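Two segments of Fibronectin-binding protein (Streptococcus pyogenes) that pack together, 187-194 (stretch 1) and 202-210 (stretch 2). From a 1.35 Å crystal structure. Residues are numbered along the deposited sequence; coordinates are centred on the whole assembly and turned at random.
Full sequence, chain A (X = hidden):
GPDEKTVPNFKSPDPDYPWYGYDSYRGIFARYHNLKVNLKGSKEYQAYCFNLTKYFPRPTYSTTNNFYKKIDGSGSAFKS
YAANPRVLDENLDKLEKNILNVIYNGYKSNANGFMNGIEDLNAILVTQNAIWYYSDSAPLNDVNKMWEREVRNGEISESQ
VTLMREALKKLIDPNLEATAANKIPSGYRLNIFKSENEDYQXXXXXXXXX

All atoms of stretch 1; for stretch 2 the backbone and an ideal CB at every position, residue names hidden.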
# COMPACT_ATOMS: atom_id res chain seq x y z
N GLY A 187 -0.17 4.32 -19.91
CA GLY A 187 -1.50 4.53 -19.31
C GLY A 187 -1.67 3.98 -17.90
O GLY A 187 -2.77 4.03 -17.34
N TYR A 188 -0.60 3.47 -17.32
CA TYR A 188 -0.64 2.94 -15.94
C TYR A 188 -1.26 3.98 -15.01
O TYR A 188 -0.82 5.13 -14.98
CB TYR A 188 0.76 2.58 -15.45
CG TYR A 188 0.84 1.78 -14.17
CD1 TYR A 188 0.31 0.51 -14.08
CD2 TYR A 188 1.52 2.28 -13.06
CE1 TYR A 188 0.40 -0.23 -12.92
CE2 TYR A 188 1.61 1.55 -11.89
CZ TYR A 188 1.07 0.28 -11.83
OH TYR A 188 1.22 -0.42 -10.66
N ARG A 189 -2.19 3.54 -14.17
CA ARG A 189 -2.91 4.45 -13.29
C ARG A 189 -3.29 3.70 -12.01
O ARG A 189 -3.68 2.53 -12.06
CB ARG A 189 -4.19 4.96 -13.97
CG ARG A 189 -4.91 6.07 -13.19
CD ARG A 189 -6.16 6.58 -13.90
NE ARG A 189 -5.90 6.95 -15.28
CZ ARG A 189 -6.84 7.13 -16.21
NH1 ARG A 189 -8.12 7.02 -15.90
NH2 ARG A 189 -6.48 7.39 -17.44
N LEU A 190 -3.22 4.42 -10.89
CA LEU A 190 -3.69 3.93 -9.61
C LEU A 190 -4.79 4.85 -9.11
O LEU A 190 -5.15 5.84 -9.75
CB LEU A 190 -2.57 3.81 -8.58
CG LEU A 190 -1.40 2.94 -9.02
CD1 LEU A 190 -0.31 3.01 -7.96
CD2 LEU A 190 -1.80 1.48 -9.26
N ASN A 191 -5.34 4.51 -7.94
CA ASN A 191 -6.46 5.23 -7.35
C ASN A 191 -6.21 5.48 -5.88
O ASN A 191 -5.62 4.65 -5.18
CB ASN A 191 -7.76 4.44 -7.55
CG ASN A 191 -8.09 4.25 -9.01
OD1 ASN A 191 -7.55 3.34 -9.68
ND2 ASN A 191 -8.90 5.15 -9.52
N ILE A 192 -6.70 6.65 -5.44
CA ILE A 192 -6.77 6.98 -4.03
C ILE A 192 -8.23 6.78 -3.59
O ILE A 192 -9.15 7.11 -4.30
CB ILE A 192 -6.33 8.45 -3.76
CG1 ILE A 192 -4.81 8.57 -3.97
CG2 ILE A 192 -6.77 8.95 -2.37
CD1 ILE A 192 -3.98 7.98 -2.85
N PHE A 193 -8.36 6.21 -2.40
CA PHE A 193 -9.66 6.03 -1.75
C PHE A 193 -9.68 6.97 -0.54
O PHE A 193 -8.93 6.81 0.41
CB PHE A 193 -9.86 4.57 -1.38
CG PHE A 193 -10.09 3.71 -2.60
CD1 PHE A 193 -9.01 3.24 -3.35
CD2 PHE A 193 -11.36 3.45 -3.08
CE1 PHE A 193 -9.22 2.53 -4.49
CE2 PHE A 193 -11.57 2.70 -4.21
CZ PHE A 193 -10.48 2.26 -4.95
N LYS A 194 -10.59 7.96 -0.64
CA LYS A 194 -10.73 9.01 0.38
C LYS A 194 -11.75 8.51 1.43
O LYS A 194 -12.91 8.21 1.09
CB LYS A 194 -11.26 10.28 -0.27
CG LYS A 194 -11.52 11.41 0.71
CD LYS A 194 -12.18 12.61 0.10
CE LYS A 194 -12.43 13.77 1.13
NZ LYS A 194 -13.39 14.68 0.50
N UNK A 202 -6.82 7.16 4.39
CA UNK A 202 -7.04 7.09 2.96
C UNK A 202 -6.19 5.89 2.44
O UNK A 202 -5.16 5.57 3.04
CB UNK A 202 -6.67 8.41 2.28
N UNK A 203 -6.67 5.29 1.35
CA UNK A 203 -6.01 4.09 0.79
C UNK A 203 -5.47 4.37 -0.60
O UNK A 203 -5.98 5.22 -1.32
CB UNK A 203 -6.98 2.91 0.74
N UNK A 204 -4.48 3.57 -0.98
CA UNK A 204 -3.89 3.60 -2.31
C UNK A 204 -4.09 2.19 -2.91
O UNK A 204 -3.70 1.21 -2.28
CB UNK A 204 -2.41 4.00 -2.26
N UNK A 205 -4.60 2.14 -4.15
CA UNK A 205 -4.76 0.83 -4.79
C UNK A 205 -3.43 0.28 -5.28
O UNK A 205 -2.46 1.00 -5.50
CB UNK A 205 -5.74 0.93 -5.96
N UNK A 206 -3.41 -1.05 -5.46
CA UNK A 206 -2.23 -1.77 -5.94
C UNK A 206 -2.32 -2.05 -7.45
O UNK A 206 -1.41 -2.68 -7.99
CB UNK A 206 -2.07 -3.08 -5.17
N UNK A 207 -3.37 -1.58 -8.09
CA UNK A 207 -3.60 -1.65 -9.53
C UNK A 207 -4.71 -0.64 -9.85
O UNK A 207 -5.36 -0.10 -8.93
CB UNK A 207 -3.98 -3.06 -9.98
N UNK A 208 -4.97 -0.38 -11.12
CA UNK A 208 -6.07 0.48 -11.49
C UNK A 208 -7.39 -0.15 -11.04
O UNK A 208 -7.66 -1.33 -11.27
CB UNK A 208 -6.07 0.73 -13.00
N UNK A 209 -8.22 0.67 -10.41
CA UNK A 209 -9.56 0.27 -9.98
C UNK A 209 -10.54 1.08 -10.81
O UNK A 209 -10.69 2.31 -10.59
CB UNK A 209 -9.77 0.49 -8.48
N UNK A 210 -11.23 0.44 -11.76
CA UNK A 210 -12.15 1.17 -12.57
C UNK A 210 -13.44 1.44 -11.82
O UNK A 210 -14.01 2.50 -12.11
OXT UNK A 210 -13.93 0.68 -10.97
CB UNK A 210 -12.43 0.41 -13.87

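Strand 191-194 of stretch 1 pairs antiparallel with strand 203-205, and the chain beyond then curls past Asn191 and Leu190.

Position 202 points CA-to-CB sideways. Its ideal CB lies 3.3 Å from Phe193 O. Small, polar or modest apolar side chains could suit. The residue is Asn202, whose OD1 comes within 3.4 Å of Lys194 CA.

Position 203 has extended angles and sits opposite Phe193. Its N donates to Phe193 O (2.9 Å), and its O accepts from Phe193 N (2.8 Å). The ideal CB is 3.9 Å from Phe193 CB, on the same face, so an apolar side chain is favoured. The residue is Leu203.

Position 204 pairs with Ile192, on the other face. The ideal CB is 4.3 Å from Ile192 CD1. Leu190 CD1 lies further from this CB, at 6.2 Å, within reach of a longer side chain. Leucine, isoleucine, valine or methionine would fit. The residue is Leu204 (chi1 t, chi2 p). Its CD1 reaches Ile192 CD1 at 4.0 Å and Leu190 CB at 4.3 Å.

Position 205 points toward stretch 1. Its backbone N donates to Asn191 O (2.9 Å). Asn191 N is directed at this position and has no backbone acceptor there. A small side chain with an acceptor would answer it; serine or threonine are candidates. The residue is Ser205 (chi1 p). Asn191 N donates to Ser205 OG at 2.9 Å, and Ser205 OG in turn donates to the backbone O of 207 at 2.7 Å.

Position 206 points away, with no stretch 1 atom within 5.5 Å of its ideal CB. Many residues would do. It is Ala206; a water links Ala206 O (2.8 Å from the water O) with Tyr188 OH (2.7 Å from it).

Position 207 also points away, so the choice is loose. Glu207 offers its CA to Leu190 CD2 at 3.6 Å.

Position 208 points sideways, its ideal CB a tight 3.1 Å from Arg189 O. The long Arg189 side chain runs alongside, so aromatic, long aliphatic or acidic side chains are plausible. The residue is Tyr208. Its CE1 lies 4.1 Å from Arg189 CD, and its CD1 3.5 Å from Asn191 OD1.

Position 209 points toward stretch 1. Its N donates to Asn191 OD1 (2.8 Å), and its ideal CB is 4.0 Å from Phe193 CZ. A compact apolar residue suits. Val209 places CG1 3.9 Å from Phe193 CZ, at the ring edge.

Position 210 points away and is unconstrained by stretch 1. It is Pro210, bearing the C-terminal carboxylate.

Stretch 2 (202-210) NLLSAEYVP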
# COMPACT_ATOMS: atom_id res chain seq x y z
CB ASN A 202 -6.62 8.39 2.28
CG ASN A 202 -7.38 9.58 2.80
OD1 ASN A 202 -8.58 9.53 2.99
ND2 ASN A 202 -6.67 10.66 2.97
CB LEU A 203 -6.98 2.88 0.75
CG LEU A 203 -7.73 2.59 2.06
CD1 LEU A 203 -8.71 1.45 1.88
CD2 LEU A 203 -6.78 2.32 3.23
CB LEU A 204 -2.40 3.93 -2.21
CG LEU A 204 -1.60 3.85 -3.50
CD1 LEU A 204 -2.01 4.91 -4.50
CD2 LEU A 204 -0.11 3.97 -3.21
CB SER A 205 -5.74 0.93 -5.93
OG SER A 205 -5.28 1.74 -6.97
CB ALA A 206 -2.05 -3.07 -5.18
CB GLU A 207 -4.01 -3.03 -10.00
CG GLU A 207 -5.36 -3.53 -9.50
CD GLU A 207 -5.80 -4.83 -10.13
OE1 GLU A 207 -5.63 -5.06 -11.35
OE2 GLU A 207 -6.39 -5.60 -9.39
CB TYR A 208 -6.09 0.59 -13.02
CG TYR A 208 -7.27 1.37 -13.58
CD1 TYR A 208 -7.54 2.63 -13.13
CD2 TYR A 208 -8.10 0.83 -14.56
CE1 TYR A 208 -8.64 3.35 -13.61
CE2 TYR A 208 -9.17 1.54 -15.06
CZ TYR A 208 -9.44 2.82 -14.60
OH TYR A 208 -10.50 3.52 -15.10
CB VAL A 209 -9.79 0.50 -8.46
CG1 VAL A 209 -11.18 0.01 -8.11
CG2 VAL A 209 -8.74 -0.22 -7.67
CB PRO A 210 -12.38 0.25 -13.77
CG PRO A 210 -12.13 -1.12 -13.26
CD PRO A 210 -11.08 -0.96 -12.21
O HOH W 1 -0.19 -2.72 -10.49
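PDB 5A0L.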